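Local coordinates for protein DNA-3-methyladenine glycosidase II, putative (Deinococcus radiodurans, PDB 2YG9) that probably acts in base excision DNA repair, as a helix-rich member of the HhH-GPD superfamily, at residues A[22-26]-A[167-171]; A[61-65]-A[133-137]; A[82-86]-A[106-111]; A[117-122]-A[151-155]. Residue numbers count along the deposited sequence, not the author numbering.

Interaction 1. Residues A[22-26]-A[167-171]; sequences VLPPL and LARPD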
loop_
_atom_site.group_PDB
_atom_site.type_symbol
_atom_site.label_atom_id
_atom_site.label_comp_id
_atom_site.label_asym_id
_atom_site.label_seq_id
_atom_site.Cartn_x
_atom_site.Cartn_y
_atom_site.Cartn_z
ATOM N N VAL A 22 -9.882 6.192 12.777
ATOM C CA VAL A 22 -9.641 5.977 11.368
ATOM C C VAL A 22 -9.950 7.286 10.629
ATOM O O VAL A 22 -11.023 7.877 10.805
ATOM C CB VAL A 22 -10.528 4.834 10.823
ATOM C CG1 VAL A 22 -10.114 4.453 9.421
ATOM C CG2 VAL A 22 -10.450 3.637 11.734
ATOM N N LEU A 23 -9.015 7.720 9.792
ATOM C CA LEU A 23 -9.229 8.876 8.926
ATOM C C LEU A 23 -9.787 8.417 7.582
ATOM O O LEU A 23 -9.255 7.449 6.973
ATOM C CB LEU A 23 -7.916 9.648 8.751
ATOM C CG LEU A 23 -7.302 10.254 10.023
ATOM C CD1 LEU A 23 -5.818 10.574 9.862
ATOM C CD2 LEU A 23 -8.063 11.501 10.455
ATOM N N PRO A 24 -10.866 9.085 7.095
ATOM C CA PRO A 24 -11.418 8.670 5.820
ATOM C C PRO A 24 -10.503 8.978 4.621
ATOM O O PRO A 24 -9.717 9.923 4.663
ATOM C CB PRO A 24 -12.718 9.469 5.722
ATOM C CG PRO A 24 -12.488 10.668 6.530
ATOM C CD PRO A 24 -11.636 10.191 7.678
ATOM N N PRO A 25 -10.623 8.194 3.548
ATOM C CA PRO A 25 -9.901 8.539 2.321
ATOM C C PRO A 25 -10.242 9.938 1.841
ATOM O O PRO A 25 -11.410 10.399 1.965
ATOM C CB PRO A 25 -10.422 7.521 1.300
ATOM C CG PRO A 25 -10.921 6.363 2.146
ATOM C CD PRO A 25 -11.425 6.964 3.402
ATOM N N LEU A 26 -9.238 10.615 1.310
ATOM C CA LEU A 26 -9.446 11.900 0.693
ATOM C C LEU A 26 -10.323 11.711 -0.544
ATOM O O LEU A 26 -10.217 10.702 -1.260
ATOM C CB LEU A 26 -8.105 12.576 0.305
ATOM C CG LEU A 26 -7.011 12.693 1.356
ATOM C CD1 LEU A 26 -5.763 13.482 0.810
ATOM C CD2 LEU A 26 -7.534 13.350 2.608
ATOM N N LEU A 167 -6.689 0.546 0.520
ATOM C CA LEU A 167 -7.713 1.083 1.383
ATOM C C LEU A 167 -7.772 2.613 1.273
ATOM O O LEU A 167 -8.699 3.211 1.802
ATOM C CB LEU A 167 -7.487 0.641 2.835
ATOM C CG LEU A 167 -7.369 -0.874 3.072
ATOM C CD1 LEU A 167 -7.389 -1.232 4.543
ATOM C CD2 LEU A 167 -8.416 -1.656 2.255
ATOM N N ALA A 168 -6.811 3.217 0.557
ATOM C CA ALA A 168 -6.723 4.705 0.416
ATOM C C ALA A 168 -6.748 5.477 1.735
ATOM O O ALA A 168 -7.267 6.603 1.843
ATOM C CB ALA A 168 -7.804 5.217 -0.547
ATOM N N ARG A 169 -6.118 4.909 2.749
ATOM C CA ARG A 169 -5.986 5.630 3.990
ATOM C C ARG A 169 -5.030 6.798 3.825
ATOM O O ARG A 169 -4.022 6.656 3.146
ATOM C CB ARG A 169 -5.540 4.714 5.075
ATOM C CG ARG A 169 -6.473 3.581 5.230
ATOM C CD ARG A 169 -6.739 3.328 6.602
ATOM N NE ARG A 169 -7.795 2.318 6.802
ATOM C CZ ARG A 169 -8.044 1.757 7.987
ATOM N NH1 ARG A 169 -7.272 2.049 9.028
ATOM N NH2 ARG A 169 -9.017 0.867 8.119
ATOM N N PRO A 170 -5.381 7.968 4.396
ATOM C CA PRO A 170 -4.650 9.221 4.134
ATOM C C PRO A 170 -3.393 9.539 4.952
ATOM O O PRO A 170 -2.685 10.511 4.631
ATOM C CB PRO A 170 -5.700 10.261 4.448
ATOM C CG PRO A 170 -6.395 9.681 5.630
ATOM C CD PRO A 170 -6.537 8.218 5.287
ATOM N N ASP A 171 -3.072 8.773 5.988
ATOM C CA ASP A 171 -2.079 9.223 6.917
ATOM C C ASP A 171 -1.009 8.160 7.234
ATOM O O ASP A 171 -0.690 7.884 8.403
ATOM C CB ASP A 171 -2.746 9.752 8.199
ATOM C CG ASP A 171 -1.796 10.564 9.026
ATOM O OD1 ASP A 171 -0.850 11.167 8.458
ATOM O OD2 ASP A 171 -1.955 10.591 10.246
HETATM O O HOH W 1 -6.723 8.955 0.930
#

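Interaction 2. Residues A[61-65]-A[133-137]; sequences PFGRL and FAHLS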
loop_
_atom_site.group_PDB
_atom_site.type_symbol
_atom_site.label_atom_id
_atom_site.label_comp_id
_atom_site.label_asym_id
_atom_site.label_seq_id
_atom_site.Cartn_x
_atom_site.Cartn_y
_atom_site.Cartn_z
ATOM N N PRO A 61 -11.076 -5.523 -0.502
ATOM C CA PRO A 61 -9.776 -5.574 0.168
ATOM C C PRO A 61 -9.027 -6.919 0.023
ATOM O O PRO A 61 -7.802 -6.941 -0.258
ATOM C CB PRO A 61 -10.154 -5.298 1.621
ATOM C CG PRO A 61 -11.343 -4.479 1.522
ATOM C CD PRO A 61 -12.126 -5.020 0.407
ATOM N N PHE A 62 -9.750 -8.017 0.253
ATOM C CA PHE A 62 -9.159 -9.339 0.130
ATOM C C PHE A 62 -8.490 -9.559 -1.237
ATOM O O PHE A 62 -7.318 -9.879 -1.318
ATOM C CB PHE A 62 -10.154 -10.461 0.443
ATOM C CG PHE A 62 -9.553 -11.809 0.290
ATOM C CD1 PHE A 62 -8.707 -12.292 1.258
ATOM C CD2 PHE A 62 -9.730 -12.543 -0.879
ATOM C CE1 PHE A 62 -8.093 -13.535 1.111
ATOM C CE2 PHE A 62 -9.140 -13.792 -1.040
ATOM C CZ PHE A 62 -8.292 -14.277 -0.045
ATOM N N GLY A 63 -9.249 -9.379 -2.303
ATOM C CA GLY A 63 -8.750 -9.475 -3.650
ATOM C C GLY A 63 -7.579 -8.539 -3.914
ATOM O O GLY A 63 -6.618 -8.943 -4.549
ATOM N N ARG A 64 -7.647 -7.290 -3.437
ATOM C CA ARG A 64 -6.509 -6.386 -3.610
ATOM C C ARG A 64 -5.278 -6.835 -2.850
ATOM O O ARG A 64 -4.166 -6.631 -3.344
ATOM C CB ARG A 64 -6.828 -4.957 -3.237
ATOM C CG ARG A 64 -7.714 -4.198 -4.277
ATOM C CD ARG A 64 -6.981 -3.894 -5.575
ATOM N NE ARG A 64 -5.854 -2.981 -5.355
ATOM C CZ ARG A 64 -5.960 -1.662 -5.155
ATOM N NH1 ARG A 64 -7.124 -1.053 -5.180
ATOM N NH2 ARG A 64 -4.873 -0.943 -4.942
ATOM N N LEU A 65 -5.488 -7.435 -1.680
ATOM C CA LEU A 65 -4.401 -8.038 -0.910
ATOM C C LEU A 65 -3.739 -9.128 -1.737
ATOM O O LEU A 65 -2.513 -9.141 -1.879
ATOM C CB LEU A 65 -4.844 -8.564 0.461
ATOM C CG LEU A 65 -3.648 -9.106 1.290
ATOM C CD1 LEU A 65 -2.534 -8.063 1.482
ATOM C CD2 LEU A 65 -4.158 -9.644 2.587
ATOM N N PHE A 133 -12.119 -8.784 6.395
ATOM C CA PHE A 133 -11.842 -7.951 5.232
ATOM C C PHE A 133 -13.059 -7.135 4.828
ATOM O O PHE A 133 -12.905 -6.054 4.260
ATOM C CB PHE A 133 -11.330 -8.795 4.044
ATOM C CG PHE A 133 -9.939 -9.359 4.231
ATOM C CD1 PHE A 133 -8.816 -8.623 3.836
ATOM C CD2 PHE A 133 -9.750 -10.631 4.770
ATOM C CE1 PHE A 133 -7.532 -9.119 3.988
ATOM C CE2 PHE A 133 -8.448 -11.147 4.914
ATOM C CZ PHE A 133 -7.333 -10.384 4.533
ATOM N N ALA A 134 -14.267 -7.600 5.161
ATOM C CA ALA A 134 -15.476 -6.855 4.809
ATOM C C ALA A 134 -15.727 -5.631 5.711
ATOM O O ALA A 134 -16.494 -4.707 5.343
ATOM C CB ALA A 134 -16.687 -7.785 4.815
ATOM N N HIS A 135 -15.091 -5.613 6.883
ATOM C CA HIS A 135 -15.319 -4.551 7.879
ATOM C C HIS A 135 -14.030 -3.902 8.405
ATOM O O HIS A 135 -13.842 -3.778 9.615
ATOM C CB HIS A 135 -16.178 -5.105 9.029
ATOM C CG HIS A 135 -17.473 -5.664 8.550
ATOM N ND1 HIS A 135 -17.592 -6.957 8.075
ATOM C CD2 HIS A 135 -18.680 -5.078 8.354
ATOM C CE1 HIS A 135 -18.832 -7.154 7.654
ATOM N NE2 HIS A 135 -19.513 -6.030 7.820
ATOM N N LEU A 136 -13.157 -3.464 7.492
ATOM C CA LEU A 136 -11.888 -2.794 7.890
ATOM C C LEU A 136 -12.064 -1.303 8.136
ATOM O O LEU A 136 -11.280 -0.679 8.877
ATOM C CB LEU A 136 -10.800 -2.996 6.833
ATOM C CG LEU A 136 -10.353 -4.459 6.589
ATOM C CD1 LEU A 136 -9.527 -4.566 5.338
ATOM C CD2 LEU A 136 -9.609 -5.048 7.794
ATOM N N SER A 137 -13.113 -0.746 7.529
ATOM C CA SER A 137 -13.331 0.701 7.486
ATOM C C SER A 137 -13.277 1.330 8.830
ATOM O O SER A 137 -12.958 2.508 8.932
ATOM C CB SER A 137 -14.719 1.043 6.907
ATOM O OG SER A 137 -14.584 1.352 5.548
#

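Interaction 3. Residues A[82-86]-A[106-111]; sequences IYGRL and LRGVGL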
loop_
_atom_site.group_PDB
_atom_site.type_symbol
_atom_site.label_atom_id
_atom_site.label_comp_id
_atom_site.label_asym_id
_atom_site.label_seq_id
_atom_site.Cartn_x
_atom_site.Cartn_y
_atom_site.Cartn_z
ATOM N N ILE A 82 -0.851 -13.047 -13.923
ATOM C CA ILE A 82 -0.974 -14.023 -12.847
ATOM C C ILE A 82 -2.233 -13.770 -12.012
ATOM O O ILE A 82 -2.906 -14.714 -11.609
ATOM C CB ILE A 82 0.298 -14.044 -11.945
ATOM C CG1 ILE A 82 0.317 -15.313 -11.092
ATOM C CG2 ILE A 82 0.402 -12.791 -11.082
ATOM C CD1 ILE A 82 1.694 -15.670 -10.583
ATOM N N TYR A 83 -2.575 -12.507 -11.789
ATOM C CA TYR A 83 -3.807 -12.183 -11.079
ATOM C C TYR A 83 -5.028 -12.645 -11.901
ATOM O O TYR A 83 -5.984 -13.150 -11.353
ATOM C CB TYR A 83 -3.927 -10.685 -10.728
ATOM C CG TYR A 83 -5.094 -10.445 -9.786
ATOM C CD1 TYR A 83 -5.034 -10.894 -8.478
ATOM C CD2 TYR A 83 -6.268 -9.860 -10.220
ATOM C CE1 TYR A 83 -6.097 -10.742 -7.625
ATOM C CE2 TYR A 83 -7.358 -9.695 -9.345
ATOM C CZ TYR A 83 -7.253 -10.138 -8.056
ATOM O OH TYR A 83 -8.299 -10.019 -7.167
ATOM N N GLY A 84 -4.948 -12.503 -13.222
ATOM C CA GLY A 84 -5.989 -12.983 -14.115
ATOM C C GLY A 84 -6.110 -14.480 -14.057
ATOM O O GLY A 84 -7.200 -15.007 -14.104
ATOM N N ARG A 85 -4.999 -15.187 -13.930
ATOM C CA ARG A 85 -5.067 -16.661 -13.739
ATOM C C ARG A 85 -5.699 -17.080 -12.396
ATOM O O ARG A 85 -6.428 -18.088 -12.317
ATOM C CB ARG A 85 -3.706 -17.297 -13.923
ATOM C CG ARG A 85 -3.199 -17.109 -15.308
ATOM C CD ARG A 85 -2.013 -18.006 -15.616
ATOM N NE ARG A 85 -0.816 -17.568 -14.917
ATOM C CZ ARG A 85 0.009 -16.631 -15.352
ATOM N NH1 ARG A 85 -0.246 -15.989 -16.484
ATOM N NH2 ARG A 85 1.106 -16.349 -14.657
ATOM N N LEU A 86 -5.451 -16.294 -11.352
ATOM C CA LEU A 86 -6.135 -16.483 -10.076
ATOM C C LEU A 86 -7.641 -16.289 -10.207
ATOM O O LEU A 86 -8.426 -17.123 -9.724
ATOM C CB LEU A 86 -5.544 -15.561 -8.983
ATOM C CG LEU A 86 -4.121 -15.975 -8.537
ATOM C CD1 LEU A 86 -3.534 -14.891 -7.695
ATOM C CD2 LEU A 86 -4.041 -17.358 -7.822
ATOM N N LEU A 106 -2.256 -23.633 -7.178
ATOM C CA LEU A 106 -1.797 -22.259 -6.969
ATOM C C LEU A 106 -0.370 -22.077 -7.440
ATOM O O LEU A 106 -0.047 -21.071 -8.053
ATOM C CB LEU A 106 -1.912 -21.856 -5.511
ATOM C CG LEU A 106 -3.364 -21.805 -5.019
ATOM C CD1 LEU A 106 -3.385 -21.665 -3.512
ATOM C CD2 LEU A 106 -4.153 -20.669 -5.721
ATOM N N ARG A 107 0.497 -23.058 -7.187
ATOM C CA ARG A 107 1.826 -23.046 -7.809
ATOM C C ARG A 107 1.698 -22.997 -9.316
ATOM O O ARG A 107 2.424 -22.272 -10.007
ATOM C CB ARG A 107 2.608 -24.299 -7.435
ATOM C CG ARG A 107 3.284 -24.184 -6.141
ATOM C CD ARG A 107 4.506 -23.239 -6.257
ATOM N NE ARG A 107 5.739 -23.873 -6.742
ATOM C CZ ARG A 107 6.757 -23.226 -7.314
ATOM N NH1 ARG A 107 6.677 -21.926 -7.583
ATOM N NH2 ARG A 107 7.876 -23.879 -7.642
ATOM N N GLY A 108 0.761 -23.783 -9.799
ATOM C CA GLY A 108 0.443 -23.923 -11.222
ATOM C C GLY A 108 0.124 -22.652 -11.951
ATOM O O GLY A 108 0.379 -22.555 -13.151
ATOM N N VAL A 109 -0.383 -21.650 -11.247
ATOM C CA VAL A 109 -0.669 -20.389 -11.891
ATOM C C VAL A 109 0.573 -19.560 -11.991
ATOM O O VAL A 109 0.545 -18.532 -12.615
ATOM C CB VAL A 109 -1.816 -19.542 -11.193
ATOM C CG1 VAL A 109 -3.114 -20.318 -11.208
ATOM C CG2 VAL A 109 -1.393 -19.052 -9.778
ATOM N N GLY A 110 1.651 -19.985 -11.342
ATOM C CA GLY A 110 2.916 -19.272 -11.412
ATOM C C GLY A 110 3.411 -18.675 -10.125
ATOM O O GLY A 110 4.441 -18.006 -10.129
ATOM N N LEU A 111 2.724 -18.933 -9.021
ATOM C CA LEU A 111 3.113 -18.369 -7.736
ATOM C C LEU A 111 4.289 -19.094 -7.120
ATOM O O LEU A 111 4.357 -20.301 -7.127
ATOM C CB LEU A 111 1.950 -18.398 -6.742
ATOM C CG LEU A 111 0.766 -17.481 -7.026
ATOM C CD1 LEU A 111 -0.295 -17.719 -5.996
ATOM C CD2 LEU A 111 1.142 -15.963 -7.018
#

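Interaction 4. Residues A[117-122]-A[151-155]; sequences RTVQAA and LPGIG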
loop_
_atom_site.group_PDB
_atom_site.type_symbol
_atom_site.label_atom_id
_atom_site.label_comp_id
_atom_site.label_asym_id
_atom_site.label_seq_id
_atom_site.Cartn_x
_atom_site.Cartn_y
_atom_site.Cartn_z
ATOM N N ARG A 117 1.696 -19.728 0.121
ATOM C CA ARG A 117 1.510 -19.819 1.554
ATOM C C ARG A 117 0.825 -18.585 2.107
ATOM O O ARG A 117 -0.089 -18.673 2.948
ATOM C CB ARG A 117 2.867 -19.994 2.242
ATOM C CG ARG A 117 2.836 -19.877 3.758
ATOM C CD ARG A 117 4.212 -20.208 4.393
ATOM N NE ARG A 117 4.580 -21.615 4.193
ATOM C CZ ARG A 117 4.046 -22.659 4.830
ATOM N NH1 ARG A 117 3.068 -22.480 5.723
ATOM N NH2 ARG A 117 4.487 -23.903 4.568
ATOM N N THR A 118 1.299 -17.442 1.665
ATOM C CA THR A 118 0.697 -16.145 2.039
ATOM C C THR A 118 -0.755 -16.061 1.618
ATOM O O THR A 118 -1.630 -15.763 2.415
ATOM C CB THR A 118 1.491 -14.986 1.381
ATOM O OG1 THR A 118 2.828 -14.990 1.887
ATOM C CG2 THR A 118 0.826 -13.650 1.646
ATOM N N VAL A 119 -1.024 -16.345 0.348
ATOM C CA VAL A 119 -2.404 -16.413 -0.167
ATOM C C VAL A 119 -3.292 -17.433 0.558
ATOM O O VAL A 119 -4.438 -17.113 0.921
ATOM C CB VAL A 119 -2.459 -16.651 -1.713
ATOM C CG1 VAL A 119 -3.903 -16.763 -2.161
ATOM C CG2 VAL A 119 -1.768 -15.504 -2.488
ATOM N N GLN A 120 -2.791 -18.648 0.803
ATOM C CA GLN A 120 -3.533 -19.581 1.620
ATOM C C GLN A 120 -3.797 -19.068 3.012
ATOM O O GLN A 120 -4.872 -19.272 3.566
ATOM C CB GLN A 120 -2.857 -20.929 1.666
ATOM C CG GLN A 120 -2.839 -21.595 0.265
ATOM C CD GLN A 120 -2.037 -22.859 0.229
ATOM O OE1 GLN A 120 -1.044 -23.004 0.950
ATOM N NE2 GLN A 120 -2.522 -23.831 -0.545
ATOM N N ALA A 121 -2.789 -18.403 3.581
ATOM C CA ALA A 121 -2.869 -17.908 4.937
ATOM C C ALA A 121 -3.919 -16.819 5.042
ATOM O O ALA A 121 -4.701 -16.791 6.011
ATOM C CB ALA A 121 -1.495 -17.427 5.401
ATOM N N ALA A 122 -3.935 -15.926 4.055
ATOM C CA ALA A 122 -4.905 -14.797 3.983
ATOM C C ALA A 122 -6.325 -15.321 3.780
ATOM O O ALA A 122 -7.249 -14.850 4.442
ATOM C CB ALA A 122 -4.521 -13.827 2.856
ATOM N N LEU A 151 0.384 -12.644 9.144
ATOM C CA LEU A 151 0.364 -13.579 8.022
ATOM C C LEU A 151 1.789 -13.773 7.529
ATOM O O LEU A 151 2.561 -12.788 7.480
ATOM C CB LEU A 151 -0.528 -13.063 6.885
ATOM C CG LEU A 151 -2.007 -12.850 7.260
ATOM C CD1 LEU A 151 -2.750 -12.125 6.118
ATOM C CD2 LEU A 151 -2.650 -14.182 7.623
ATOM N N PRO A 152 2.149 -15.020 7.142
ATOM C CA PRO A 152 3.509 -15.268 6.649
ATOM C C PRO A 152 3.723 -14.515 5.336
ATOM O O PRO A 152 2.814 -14.489 4.512
ATOM C CB PRO A 152 3.528 -16.768 6.389
ATOM C CG PRO A 152 2.086 -17.151 6.171
ATOM C CD PRO A 152 1.306 -16.229 7.076
ATOM N N GLY A 153 4.882 -13.888 5.165
ATOM C CA GLY A 153 5.205 -13.164 3.919
ATOM C C GLY A 153 4.705 -11.729 3.866
ATOM O O GLY A 153 5.011 -10.989 2.914
ATOM N N ILE A 154 3.916 -11.326 4.854
ATOM C CA ILE A 154 3.386 -9.976 4.877
ATOM C C ILE A 154 3.982 -9.322 6.114
ATOM O O ILE A 154 3.702 -9.765 7.223
ATOM C CB ILE A 154 1.834 -9.950 4.919
ATOM C CG1 ILE A 154 1.261 -10.580 3.615
ATOM C CG2 ILE A 154 1.353 -8.505 5.187
ATOM C CD1 ILE A 154 -0.246 -10.576 3.470
ATOM N N GLY A 155 4.873 -8.337 5.894
ATOM C CA GLY A 155 5.462 -7.553 6.962
ATOM C C GLY A 155 4.730 -6.232 7.095
ATOM O O GLY A 155 3.689 -5.991 6.439
#

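Interaction 1. Residues A[22-26]-A[167-171]
Two loop segments can be joined without any direct hydrogen bond when prolines supply much of the contact surface, and 22-26 against 167-171 is a clear case. The segments run nearly at right angles, 94° apart end to end, and bury 369 Å² between them. Apolar contact dominates. The P170 ring packs against 22-26: its CG lies 3.5 Å from CB of L23 and its CB 4.0 Å from CD2 of L26. CD1 of L23 reaches further along, to 3.6 Å from CB of D171, while CB of P25 meets CB of A168 at 3.9 Å. Backbone oxygens add to this. CD of P170 lies 3.3 Å from O of L23, and CA of P25 makes a CH...O contact with O of A168 at 3.3 Å; the latter carbonyl also accepts from a water at 2.6 Å that in turn accepts from N of L26 at 3.0 Å. P24 and P25 have no N-H to donate, so the L26 amide is the first after them that can. V22 contributes differently, setting CG1 over one face of the R169 guanidinium, 3.7 Å from CZ; the charge itself is paired with D141. D171, likewise, forms a salt bridge with R204. The contact thus lays the loop before helix 30-36 across the exit of helix 156-166, where A168 departs from helical geometry, on the way to helix 178-187.

Interaction 2. Residues A[61-65]-A[133-137]
P61, in the first turn of helix 61-71, illustrates how a helix start can present its apolar side to a loop. Its CB points at 133-137, lying 3.8 Å from CD1 of L136 and 4.2 Å from CD1 of F133, and its CG sits 3.5 Å from O of F133. Proline suits this place because the first turn does not need its amide; N of L65 donates to O of P61 at 2.8 Å, a helical bond that uses the proline's carbonyl. F62 follows, with the closest CA approach to F133, 5.9 Å. The two rings form a T-shaped (edge-to-face) pair, the edge of F62 directed at the face of F133, with centroids 5.3 Å apart and planes at 80°. CB of F62 adds a CH-pi contact over that same ring, 4.3 Å from its centroid. One helical turn beyond P61, L65 brings CD2 to 3.7 Å from CE1 of F133, this time at the ring edge. F133 is therefore the hub, wedged against P61, F62 and L65, and A126 of helix 113-127 also touches it. F62 in turn packs on A122 and A123 of that helix. The arrangement belongs to the all-helical core of the HhH-GPD fold: a buried aromatic from the loop ahead of helix 141-149, the first helix of the helix-hairpin-helix element, packs against the side of the first turn of helix 61-71.

Interaction 3. Residues A[82-86]-A[106-111]
A backbone carbonyl at the end of a helix can serve as an acceptor for an arginine of a neighbouring helix, as V109 does for R85. Both NE and NH2 of R85 donate to O of V109, at 2.8 and 3.0 Å, so one oxygen receives two bonds from one guanidinium. That carbonyl is presented by a Schellman motif closing helix 103-108: G110 has positive phi, and its N bonds to O of R107 at 2.8 Å. A side chain on G110 would press on I82 and R85, besides being jammed against the preceding carbonyl. Within the HhH-GPD fold this cap turns the chain toward helix 113-127, while helix 76-87 flanks it. Next to these bonds, CB of V109 lies 4.0 Å from CB of R85. CD1 of I82 meets CD2 of L111 at 3.6 Å, and CD2 of L86 touches both CG2 of V109 at 3.7 Å and CD2 of L106 at 3.9 Å. L86 and L111 also reach A70 of helix 61-71.

Interaction 4. Residues A[117-122]-A[151-155]
P152 lays its ring along one side of helix 113-127, with CD 3.5 Å from CB of A121 and CG 3.7 Å from CG of R117. The sequence LPGIG and its position between helices 141-149 and 156-166 identify 151-155 as the hairpin of the helix-hairpin-helix motif, the element that gives the HhH-GPD superfamily its name; in relatives this hairpin commonly approaches the DNA backbone. Here it is a type II beta turn from L151 to I154, closed by N of I154 donating to O of L151 at 3.3 Å. G153, third in the turn, has positive phi, which favours glycine, and a CB there would clash with OG1 of T118. Hydrophobic side chains flanking the turn's central pair reach the helix. L151 sets CD2 4.1 Å from CB of A121 and CD1 4.1 Å from CB of A122, while I154 brings CG1 to 3.7 Å from CG2 of T118. The backbones come close, CA of T118 lying 5.5 Å from CA of P152 and CA of A121, a small residue, 6.2 Å from CA of L151. After the turn, G155 is the N-cap of helix 156-166. V69 and F62 of helix 61-71 pack on T118 and A122, respectively. The T118 hydroxyl also has O of A114 as a hydrogen-bond partner, and its OG1 lies just 2.7 Å from O of P152.

The example shows how nested and crossing closures build a helical fold. From the N terminus, segment 22-26 opens the longest loop, closed when 167-171 completes interaction 1; the other three contacts lie inside it. Interaction 2 opens at 61-65 and closes at 133-137, enclosing interaction 3, which ties helix 76-87 to the end of helix 103-108. Interaction 4 opens at 117-122, before interaction 2 closes, and ends at 151-155, so interactions 2 and 4 cross. Helices 61-71 and 113-127 are thereby tied to the loops that precede and follow helix 141-149, respectively. F62 and L65 against A122, and L65 against I154, join the crossing pair directly; L167 against P61 and L136 connects interactions 1 and 2.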